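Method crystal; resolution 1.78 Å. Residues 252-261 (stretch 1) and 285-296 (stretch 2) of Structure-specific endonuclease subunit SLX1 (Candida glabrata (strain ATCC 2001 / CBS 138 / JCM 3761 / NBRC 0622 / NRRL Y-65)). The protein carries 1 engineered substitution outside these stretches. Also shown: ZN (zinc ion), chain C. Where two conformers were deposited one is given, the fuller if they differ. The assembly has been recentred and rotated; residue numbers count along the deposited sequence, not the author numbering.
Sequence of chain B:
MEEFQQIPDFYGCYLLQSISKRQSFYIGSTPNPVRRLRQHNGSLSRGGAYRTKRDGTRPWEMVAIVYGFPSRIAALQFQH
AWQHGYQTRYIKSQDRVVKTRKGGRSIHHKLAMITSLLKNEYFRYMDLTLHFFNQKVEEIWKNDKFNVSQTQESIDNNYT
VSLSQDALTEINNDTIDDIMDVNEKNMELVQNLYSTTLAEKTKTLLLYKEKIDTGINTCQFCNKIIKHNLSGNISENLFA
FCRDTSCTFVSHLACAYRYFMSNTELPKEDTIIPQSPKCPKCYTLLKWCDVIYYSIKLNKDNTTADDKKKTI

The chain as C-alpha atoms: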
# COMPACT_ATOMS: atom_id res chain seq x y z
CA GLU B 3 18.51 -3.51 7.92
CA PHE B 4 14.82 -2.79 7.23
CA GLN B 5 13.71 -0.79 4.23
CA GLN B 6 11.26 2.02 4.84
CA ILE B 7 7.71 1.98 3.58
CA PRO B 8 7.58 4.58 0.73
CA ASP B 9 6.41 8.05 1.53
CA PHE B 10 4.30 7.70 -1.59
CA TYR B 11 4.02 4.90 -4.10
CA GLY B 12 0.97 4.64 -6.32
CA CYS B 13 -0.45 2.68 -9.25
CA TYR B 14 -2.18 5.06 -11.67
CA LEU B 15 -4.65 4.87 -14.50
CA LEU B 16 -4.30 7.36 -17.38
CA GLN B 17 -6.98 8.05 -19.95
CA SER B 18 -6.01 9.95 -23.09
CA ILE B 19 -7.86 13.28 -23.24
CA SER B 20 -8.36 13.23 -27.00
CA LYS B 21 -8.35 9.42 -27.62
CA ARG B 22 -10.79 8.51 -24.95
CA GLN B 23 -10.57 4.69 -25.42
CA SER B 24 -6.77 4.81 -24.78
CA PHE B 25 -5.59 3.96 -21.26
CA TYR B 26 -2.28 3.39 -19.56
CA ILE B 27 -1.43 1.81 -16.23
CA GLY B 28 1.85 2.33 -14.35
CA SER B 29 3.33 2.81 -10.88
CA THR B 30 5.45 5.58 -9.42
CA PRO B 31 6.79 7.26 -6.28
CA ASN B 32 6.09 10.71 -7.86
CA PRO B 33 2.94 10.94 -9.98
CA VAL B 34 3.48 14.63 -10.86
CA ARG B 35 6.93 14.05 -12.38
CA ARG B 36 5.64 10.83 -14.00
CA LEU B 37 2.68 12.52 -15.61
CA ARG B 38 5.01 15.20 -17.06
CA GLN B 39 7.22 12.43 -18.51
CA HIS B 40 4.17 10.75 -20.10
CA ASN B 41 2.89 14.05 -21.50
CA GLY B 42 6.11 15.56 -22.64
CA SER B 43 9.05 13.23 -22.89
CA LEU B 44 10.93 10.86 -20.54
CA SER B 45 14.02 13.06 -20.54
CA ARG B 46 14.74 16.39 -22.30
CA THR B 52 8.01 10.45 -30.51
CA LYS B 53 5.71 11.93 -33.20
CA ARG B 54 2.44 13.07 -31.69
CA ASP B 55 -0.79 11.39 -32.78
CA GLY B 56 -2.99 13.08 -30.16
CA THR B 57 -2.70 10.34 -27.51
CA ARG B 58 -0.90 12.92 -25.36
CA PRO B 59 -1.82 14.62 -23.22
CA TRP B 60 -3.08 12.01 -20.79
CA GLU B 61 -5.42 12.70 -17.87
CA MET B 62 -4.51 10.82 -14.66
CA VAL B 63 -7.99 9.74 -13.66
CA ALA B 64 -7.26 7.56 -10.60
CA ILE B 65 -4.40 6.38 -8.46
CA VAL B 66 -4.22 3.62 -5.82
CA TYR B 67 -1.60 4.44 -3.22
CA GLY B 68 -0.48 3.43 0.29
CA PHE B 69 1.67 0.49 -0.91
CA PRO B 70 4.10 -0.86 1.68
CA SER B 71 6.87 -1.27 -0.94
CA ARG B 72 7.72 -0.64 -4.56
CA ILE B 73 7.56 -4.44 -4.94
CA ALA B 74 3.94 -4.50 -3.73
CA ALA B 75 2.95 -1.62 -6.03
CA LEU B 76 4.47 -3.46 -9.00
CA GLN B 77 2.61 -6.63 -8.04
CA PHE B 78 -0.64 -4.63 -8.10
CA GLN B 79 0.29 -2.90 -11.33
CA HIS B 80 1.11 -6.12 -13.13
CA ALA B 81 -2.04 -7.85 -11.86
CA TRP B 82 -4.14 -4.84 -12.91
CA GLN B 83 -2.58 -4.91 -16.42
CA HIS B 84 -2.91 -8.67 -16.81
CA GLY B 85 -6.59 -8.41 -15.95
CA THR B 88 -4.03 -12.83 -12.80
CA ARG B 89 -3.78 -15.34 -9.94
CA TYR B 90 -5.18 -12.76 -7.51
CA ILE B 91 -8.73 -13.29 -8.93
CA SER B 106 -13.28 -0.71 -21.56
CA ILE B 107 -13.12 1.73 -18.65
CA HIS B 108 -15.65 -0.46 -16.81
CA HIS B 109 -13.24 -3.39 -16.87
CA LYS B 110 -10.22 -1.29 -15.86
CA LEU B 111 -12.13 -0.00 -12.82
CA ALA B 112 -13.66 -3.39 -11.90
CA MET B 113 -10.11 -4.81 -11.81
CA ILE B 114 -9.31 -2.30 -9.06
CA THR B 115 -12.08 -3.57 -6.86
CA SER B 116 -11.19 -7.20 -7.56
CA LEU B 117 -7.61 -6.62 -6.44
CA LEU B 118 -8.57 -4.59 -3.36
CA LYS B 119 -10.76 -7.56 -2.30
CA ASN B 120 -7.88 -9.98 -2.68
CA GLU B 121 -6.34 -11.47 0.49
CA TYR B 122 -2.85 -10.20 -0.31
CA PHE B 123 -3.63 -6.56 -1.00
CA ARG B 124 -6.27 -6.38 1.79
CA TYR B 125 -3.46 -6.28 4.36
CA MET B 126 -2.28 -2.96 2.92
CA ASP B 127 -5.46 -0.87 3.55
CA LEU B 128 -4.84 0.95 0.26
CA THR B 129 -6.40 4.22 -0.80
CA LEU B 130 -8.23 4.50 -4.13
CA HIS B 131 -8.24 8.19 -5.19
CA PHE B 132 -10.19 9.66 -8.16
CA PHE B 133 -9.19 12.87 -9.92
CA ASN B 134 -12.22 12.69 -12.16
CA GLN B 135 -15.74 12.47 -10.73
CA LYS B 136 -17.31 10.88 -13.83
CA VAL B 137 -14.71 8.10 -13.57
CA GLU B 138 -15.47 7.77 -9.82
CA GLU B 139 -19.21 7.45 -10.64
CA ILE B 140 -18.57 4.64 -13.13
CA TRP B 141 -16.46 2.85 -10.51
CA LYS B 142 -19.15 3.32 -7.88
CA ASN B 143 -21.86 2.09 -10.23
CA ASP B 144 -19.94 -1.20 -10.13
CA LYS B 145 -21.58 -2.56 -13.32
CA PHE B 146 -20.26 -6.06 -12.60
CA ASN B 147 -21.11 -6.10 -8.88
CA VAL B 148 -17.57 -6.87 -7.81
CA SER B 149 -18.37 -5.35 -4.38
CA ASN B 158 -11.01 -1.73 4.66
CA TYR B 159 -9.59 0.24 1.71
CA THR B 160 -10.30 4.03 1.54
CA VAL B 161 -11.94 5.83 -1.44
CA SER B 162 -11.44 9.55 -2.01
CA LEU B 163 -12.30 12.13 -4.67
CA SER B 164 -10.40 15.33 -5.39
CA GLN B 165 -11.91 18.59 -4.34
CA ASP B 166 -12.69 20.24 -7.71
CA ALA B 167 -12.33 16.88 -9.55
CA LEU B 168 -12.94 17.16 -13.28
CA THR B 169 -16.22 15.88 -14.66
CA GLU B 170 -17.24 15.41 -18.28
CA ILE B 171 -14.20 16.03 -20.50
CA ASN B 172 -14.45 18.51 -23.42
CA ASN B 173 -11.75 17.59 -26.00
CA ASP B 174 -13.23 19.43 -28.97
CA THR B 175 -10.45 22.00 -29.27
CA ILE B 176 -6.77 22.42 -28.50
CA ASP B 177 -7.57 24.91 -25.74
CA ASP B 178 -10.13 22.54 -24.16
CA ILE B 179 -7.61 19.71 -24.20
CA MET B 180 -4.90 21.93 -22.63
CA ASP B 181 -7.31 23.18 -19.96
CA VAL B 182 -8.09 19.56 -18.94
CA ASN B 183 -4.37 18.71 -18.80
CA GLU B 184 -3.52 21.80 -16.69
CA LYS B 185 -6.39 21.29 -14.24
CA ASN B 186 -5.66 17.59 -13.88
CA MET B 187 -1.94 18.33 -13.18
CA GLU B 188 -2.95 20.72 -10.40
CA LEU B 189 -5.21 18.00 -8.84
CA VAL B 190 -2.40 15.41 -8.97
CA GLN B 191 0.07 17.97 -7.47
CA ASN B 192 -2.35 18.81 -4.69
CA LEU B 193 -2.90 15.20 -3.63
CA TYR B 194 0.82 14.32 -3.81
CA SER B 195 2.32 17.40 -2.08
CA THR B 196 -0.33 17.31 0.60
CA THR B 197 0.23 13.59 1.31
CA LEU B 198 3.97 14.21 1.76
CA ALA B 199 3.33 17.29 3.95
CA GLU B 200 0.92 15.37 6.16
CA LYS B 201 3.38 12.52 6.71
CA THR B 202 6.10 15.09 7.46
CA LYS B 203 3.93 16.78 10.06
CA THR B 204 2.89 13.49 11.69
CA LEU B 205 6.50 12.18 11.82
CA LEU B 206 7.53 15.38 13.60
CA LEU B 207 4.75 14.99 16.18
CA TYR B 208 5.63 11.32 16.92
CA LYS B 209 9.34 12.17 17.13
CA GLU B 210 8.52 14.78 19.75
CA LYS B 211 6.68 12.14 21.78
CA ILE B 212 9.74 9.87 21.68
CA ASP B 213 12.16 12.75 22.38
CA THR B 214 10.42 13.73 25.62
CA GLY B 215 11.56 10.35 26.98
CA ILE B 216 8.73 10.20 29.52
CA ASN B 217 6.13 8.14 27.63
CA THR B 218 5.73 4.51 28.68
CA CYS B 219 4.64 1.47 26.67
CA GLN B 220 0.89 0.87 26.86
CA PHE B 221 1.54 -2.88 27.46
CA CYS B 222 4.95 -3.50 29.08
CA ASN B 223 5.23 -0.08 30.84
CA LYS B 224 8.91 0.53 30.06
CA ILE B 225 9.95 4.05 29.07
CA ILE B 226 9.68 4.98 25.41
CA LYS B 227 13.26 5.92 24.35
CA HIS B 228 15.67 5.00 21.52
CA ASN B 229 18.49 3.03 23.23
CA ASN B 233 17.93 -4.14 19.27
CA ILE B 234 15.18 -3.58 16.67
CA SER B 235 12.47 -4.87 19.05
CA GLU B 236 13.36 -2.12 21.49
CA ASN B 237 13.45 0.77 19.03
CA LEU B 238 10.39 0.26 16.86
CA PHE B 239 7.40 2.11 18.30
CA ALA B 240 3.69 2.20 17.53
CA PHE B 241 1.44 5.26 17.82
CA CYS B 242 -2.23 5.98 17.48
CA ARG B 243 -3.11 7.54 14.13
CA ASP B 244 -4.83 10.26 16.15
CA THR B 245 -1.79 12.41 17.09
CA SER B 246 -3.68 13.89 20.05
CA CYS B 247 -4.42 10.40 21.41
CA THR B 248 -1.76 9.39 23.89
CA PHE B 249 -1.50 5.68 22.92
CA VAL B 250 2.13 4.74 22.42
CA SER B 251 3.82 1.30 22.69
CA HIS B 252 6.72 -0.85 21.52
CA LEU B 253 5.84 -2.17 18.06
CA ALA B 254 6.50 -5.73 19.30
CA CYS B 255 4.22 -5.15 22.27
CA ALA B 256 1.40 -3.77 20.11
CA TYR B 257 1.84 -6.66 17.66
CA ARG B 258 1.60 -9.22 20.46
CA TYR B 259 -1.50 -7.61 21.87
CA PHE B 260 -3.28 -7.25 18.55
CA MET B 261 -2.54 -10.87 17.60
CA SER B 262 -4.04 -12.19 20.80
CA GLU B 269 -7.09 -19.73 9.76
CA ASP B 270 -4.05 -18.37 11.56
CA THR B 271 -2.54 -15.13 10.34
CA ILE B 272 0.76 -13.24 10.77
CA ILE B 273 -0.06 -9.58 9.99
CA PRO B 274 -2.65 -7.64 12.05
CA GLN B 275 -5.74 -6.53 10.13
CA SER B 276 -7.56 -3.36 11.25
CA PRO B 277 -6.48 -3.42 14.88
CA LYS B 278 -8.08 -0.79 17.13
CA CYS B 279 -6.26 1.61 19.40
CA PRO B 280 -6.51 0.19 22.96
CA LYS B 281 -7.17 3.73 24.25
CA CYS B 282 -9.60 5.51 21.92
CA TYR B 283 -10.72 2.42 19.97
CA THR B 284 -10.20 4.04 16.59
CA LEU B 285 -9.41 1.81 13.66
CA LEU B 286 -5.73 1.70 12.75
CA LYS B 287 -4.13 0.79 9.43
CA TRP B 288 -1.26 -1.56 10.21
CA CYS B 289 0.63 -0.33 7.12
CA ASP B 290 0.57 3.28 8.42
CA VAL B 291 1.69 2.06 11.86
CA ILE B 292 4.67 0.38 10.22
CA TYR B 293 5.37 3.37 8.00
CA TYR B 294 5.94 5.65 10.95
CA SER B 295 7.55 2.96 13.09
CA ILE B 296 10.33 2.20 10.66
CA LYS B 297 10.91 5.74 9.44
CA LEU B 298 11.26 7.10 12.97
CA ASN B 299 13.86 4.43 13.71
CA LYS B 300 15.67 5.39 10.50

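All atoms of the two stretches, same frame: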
# COMPACT_ATOMS: atom_id res chain seq x y z
N HIS B 252 5.78 -0.13 22.38
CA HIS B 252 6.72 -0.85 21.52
C HIS B 252 5.94 -1.49 20.40
O HIS B 252 4.86 -2.01 20.64
CB HIS B 252 7.48 -1.91 22.35
CG HIS B 252 8.38 -1.30 23.37
ND1 HIS B 252 8.22 -1.48 24.72
CD2 HIS B 252 9.44 -0.45 23.23
CE1 HIS B 252 9.12 -0.78 25.38
NE2 HIS B 252 9.87 -0.14 24.49
N LEU B 253 6.49 -1.48 19.18
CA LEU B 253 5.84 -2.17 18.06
C LEU B 253 5.62 -3.66 18.39
O LEU B 253 4.54 -4.22 18.12
CB LEU B 253 6.67 -2.05 16.78
CG LEU B 253 6.00 -2.63 15.52
CD1 LEU B 253 4.64 -1.96 15.20
CD2 LEU B 253 6.95 -2.56 14.29
N ALA B 254 6.64 -4.31 18.94
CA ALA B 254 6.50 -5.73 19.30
C ALA B 254 5.38 -5.94 20.30
O ALA B 254 4.65 -6.93 20.22
CB ALA B 254 7.81 -6.30 19.87
N CYS B 255 5.26 -5.03 21.26
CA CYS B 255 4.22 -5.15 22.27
C CYS B 255 2.82 -4.98 21.67
O CYS B 255 1.88 -5.70 22.04
CB CYS B 255 4.46 -4.14 23.39
SG CYS B 255 5.97 -4.61 24.30
N ALA B 256 2.67 -4.01 20.76
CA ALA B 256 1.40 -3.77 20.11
C ALA B 256 1.05 -5.00 19.26
O ALA B 256 -0.07 -5.51 19.30
CB ALA B 256 1.45 -2.52 19.26
N TYR B 257 2.05 -5.48 18.52
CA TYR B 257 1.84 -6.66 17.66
C TYR B 257 1.30 -7.83 18.47
O TYR B 257 0.30 -8.47 18.09
CB TYR B 257 3.16 -7.05 16.96
CG TYR B 257 3.00 -8.32 16.16
CD1 TYR B 257 2.41 -8.29 14.88
CD2 TYR B 257 3.36 -9.57 16.70
CE1 TYR B 257 2.22 -9.49 14.14
CE2 TYR B 257 3.19 -10.74 15.97
CZ TYR B 257 2.63 -10.70 14.70
OH TYR B 257 2.43 -11.90 14.01
N ARG B 258 1.98 -8.11 19.58
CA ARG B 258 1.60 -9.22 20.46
C ARG B 258 0.18 -9.07 20.96
O ARG B 258 -0.60 -10.03 20.97
CB ARG B 258 2.55 -9.29 21.65
CG ARG B 258 3.75 -10.18 21.43
CD ARG B 258 3.62 -11.46 22.25
NE ARG B 258 3.69 -11.19 23.68
CZ ARG B 258 3.53 -12.11 24.62
NH1 ARG B 258 3.30 -13.37 24.27
NH2 ARG B 258 3.61 -11.78 25.90
N TYR B 259 -0.17 -7.85 21.35
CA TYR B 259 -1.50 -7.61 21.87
C TYR B 259 -2.56 -7.76 20.79
O TYR B 259 -3.61 -8.38 21.03
CB TYR B 259 -1.55 -6.21 22.50
CG TYR B 259 -2.92 -5.83 23.00
CD1 TYR B 259 -3.41 -6.33 24.20
CD2 TYR B 259 -3.74 -4.98 22.25
CE1 TYR B 259 -4.65 -5.99 24.65
CE2 TYR B 259 -5.00 -4.63 22.70
CZ TYR B 259 -5.45 -5.14 23.89
OH TYR B 259 -6.70 -4.80 24.34
N PHE B 260 -2.31 -7.18 19.62
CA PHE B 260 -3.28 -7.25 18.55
C PHE B 260 -3.49 -8.68 18.07
O PHE B 260 -4.59 -9.04 17.64
CB PHE B 260 -2.87 -6.37 17.37
CG PHE B 260 -2.91 -4.90 17.67
CD1 PHE B 260 -3.88 -4.38 18.52
CD2 PHE B 260 -1.99 -4.04 17.11
CE1 PHE B 260 -3.92 -3.02 18.80
CE2 PHE B 260 -2.02 -2.68 17.38
CZ PHE B 260 -2.98 -2.16 18.22
N MET B 261 -2.44 -9.50 18.11
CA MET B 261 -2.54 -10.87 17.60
C MET B 261 -3.07 -11.85 18.62
O MET B 261 -3.20 -13.05 18.35
CB MET B 261 -1.17 -11.32 17.06
CG MET B 261 -0.71 -10.51 15.85
SD MET B 261 -1.93 -10.39 14.49
CE MET B 261 -1.87 -12.08 13.84
N LEU B 285 -9.97 2.79 14.55
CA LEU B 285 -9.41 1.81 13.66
C LEU B 285 -8.05 2.26 13.13
O LEU B 285 -7.92 3.36 12.60
CB LEU B 285 -10.36 1.59 12.49
CG LEU B 285 -10.07 0.30 11.76
CD1 LEU B 285 -10.82 -0.81 12.50
CD2 LEU B 285 -10.52 0.44 10.32
N LEU B 286 -7.06 1.40 13.26
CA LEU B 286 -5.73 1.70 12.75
C LEU B 286 -5.45 0.95 11.46
O LEU B 286 -6.01 -0.12 11.22
CB LEU B 286 -4.68 1.33 13.80
CG LEU B 286 -4.90 1.93 15.19
CD1 LEU B 286 -3.86 1.36 16.12
CD2 LEU B 286 -4.77 3.45 15.13
N LYS B 287 -4.59 1.51 10.62
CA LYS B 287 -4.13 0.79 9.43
C LYS B 287 -2.75 0.29 9.77
O LYS B 287 -1.87 1.12 10.01
CB LYS B 287 -4.08 1.72 8.22
CG LYS B 287 -5.44 2.17 7.79
CD LYS B 287 -5.37 3.49 7.06
CE LYS B 287 -4.87 3.37 5.67
NZ LYS B 287 -5.43 4.55 4.89
N TRP B 288 -2.56 -1.02 9.79
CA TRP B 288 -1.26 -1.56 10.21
C TRP B 288 -0.12 -1.04 9.33
O TRP B 288 0.97 -0.75 9.80
CB TRP B 288 -1.29 -3.10 10.20
CG TRP B 288 -0.03 -3.73 10.77
CD1 TRP B 288 0.90 -4.45 10.08
CD2 TRP B 288 0.41 -3.69 12.13
NE1 TRP B 288 1.91 -4.88 10.93
CE2 TRP B 288 1.62 -4.44 12.20
CE3 TRP B 288 -0.12 -3.15 13.30
CZ2 TRP B 288 2.33 -4.63 13.39
CZ3 TRP B 288 0.59 -3.31 14.51
CH2 TRP B 288 1.81 -4.05 14.54
N CYS B 289 -0.40 -0.87 8.04
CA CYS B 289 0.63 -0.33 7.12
C CYS B 289 1.12 1.10 7.51
O CYS B 289 2.33 1.42 7.42
CB CYS B 289 0.06 -0.32 5.67
SG CYS B 289 1.34 0.13 4.44
N ASP B 290 0.20 1.95 7.95
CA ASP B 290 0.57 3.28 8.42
C ASP B 290 1.36 3.18 9.73
O ASP B 290 2.31 3.92 9.94
CB ASP B 290 -0.66 4.17 8.64
CG ASP B 290 -1.25 4.70 7.35
OD1 ASP B 290 -0.61 4.61 6.28
OD2 ASP B 290 -2.39 5.18 7.40
N VAL B 291 0.94 2.27 10.62
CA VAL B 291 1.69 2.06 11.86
C VAL B 291 3.14 1.69 11.55
O VAL B 291 4.09 2.25 12.14
CB VAL B 291 1.02 0.94 12.73
CG1 VAL B 291 1.87 0.65 13.97
CG2 VAL B 291 -0.37 1.41 13.16
N ILE B 292 3.33 0.78 10.60
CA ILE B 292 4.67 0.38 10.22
C ILE B 292 5.44 1.49 9.53
O ILE B 292 6.67 1.66 9.74
CB ILE B 292 4.61 -0.84 9.27
CG1 ILE B 292 3.96 -2.07 10.02
CG2 ILE B 292 6.02 -1.24 8.83
CD1 ILE B 292 4.68 -2.48 11.39
N TYR B 293 4.73 2.24 8.69
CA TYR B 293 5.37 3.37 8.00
C TYR B 293 6.07 4.29 9.01
O TYR B 293 7.27 4.56 8.92
CB TYR B 293 4.38 4.20 7.18
CG TYR B 293 5.00 5.50 6.68
CD1 TYR B 293 5.85 5.50 5.55
CD2 TYR B 293 4.80 6.70 7.39
CE1 TYR B 293 6.50 6.71 5.13
CE2 TYR B 293 5.43 7.90 6.98
CZ TYR B 293 6.28 7.89 5.85
OH TYR B 293 6.87 9.02 5.45
N TYR B 294 5.33 4.72 10.03
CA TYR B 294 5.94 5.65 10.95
C TYR B 294 6.98 4.96 11.84
O TYR B 294 8.01 5.55 12.19
CB TYR B 294 4.86 6.31 11.81
CG TYR B 294 4.02 7.28 10.99
CD1 TYR B 294 4.56 8.49 10.55
CD2 TYR B 294 2.71 6.95 10.63
CE1 TYR B 294 3.81 9.38 9.76
CE2 TYR B 294 1.94 7.84 9.86
CZ TYR B 294 2.50 9.03 9.40
OH TYR B 294 1.75 9.93 8.66
N SER B 295 6.69 3.71 12.21
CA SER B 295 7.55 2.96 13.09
C SER B 295 8.95 2.85 12.52
O SER B 295 9.95 3.18 13.16
CB SER B 295 6.97 1.54 13.35
OG SER B 295 7.72 0.96 14.40
N ILE B 296 9.03 2.40 11.29
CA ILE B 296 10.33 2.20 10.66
C ILE B 296 11.01 3.51 10.32
O ILE B 296 12.20 3.68 10.57
CB ILE B 296 10.18 1.34 9.39
CG1 ILE B 296 9.71 -0.06 9.75
CG2 ILE B 296 11.49 1.33 8.59
CD1 ILE B 296 9.47 -0.88 8.50
ZN ZN C . 6.43 -2.54 25.47

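Two nearly antiparallel helices whose axes come no closer than 12.2 Å are too distant for backbone contact, and the contact between helices 253-260 and 288-296 of SLX1 illustrates how large side chains fill such a gap. No hydrogen bond crosses it; the packing is largely apolar and buries 337 Å² in total. Along the second stretch, Leu286, two residues before the helix begins, has its CA-to-CB bond directed toward the first stretch and places CD1 4.2 Å from CZ of Phe260. Lys287 follows at the N-cap position, out of reach. Trp288 then does most of the bridging. Its CA-to-CB bond points sideways, yet with chi1 in the t well the indole end comes nearer, so that three residues of the first helix gather round it: Trp288 CH2 lies 3.6 Å from Leu253 CD1, Trp288 CZ2 4.0 Å from Tyr257 CD1, and Trp288 CZ3 3.7 Å from Phe260 CD2. The indole meets both the Tyr257 and Phe260 rings at their edges, so neither pair is stacked face to face. One turn on, Val291 CG1 approaches Leu253 CD1 at 4.0 Å, and Ile292 CD1 lies 3.7 Å from Leu253 CD2. Ser295 closes the series, its OG 3.6 Å from Leu253 CD2, a packing contact, since CD2 is a methyl carbon; the hydroxyl finds its hydrogen bond elsewhere in the structure. Leu253 is thus a knob seated among Trp288, Val291, Ile292 and Ser295.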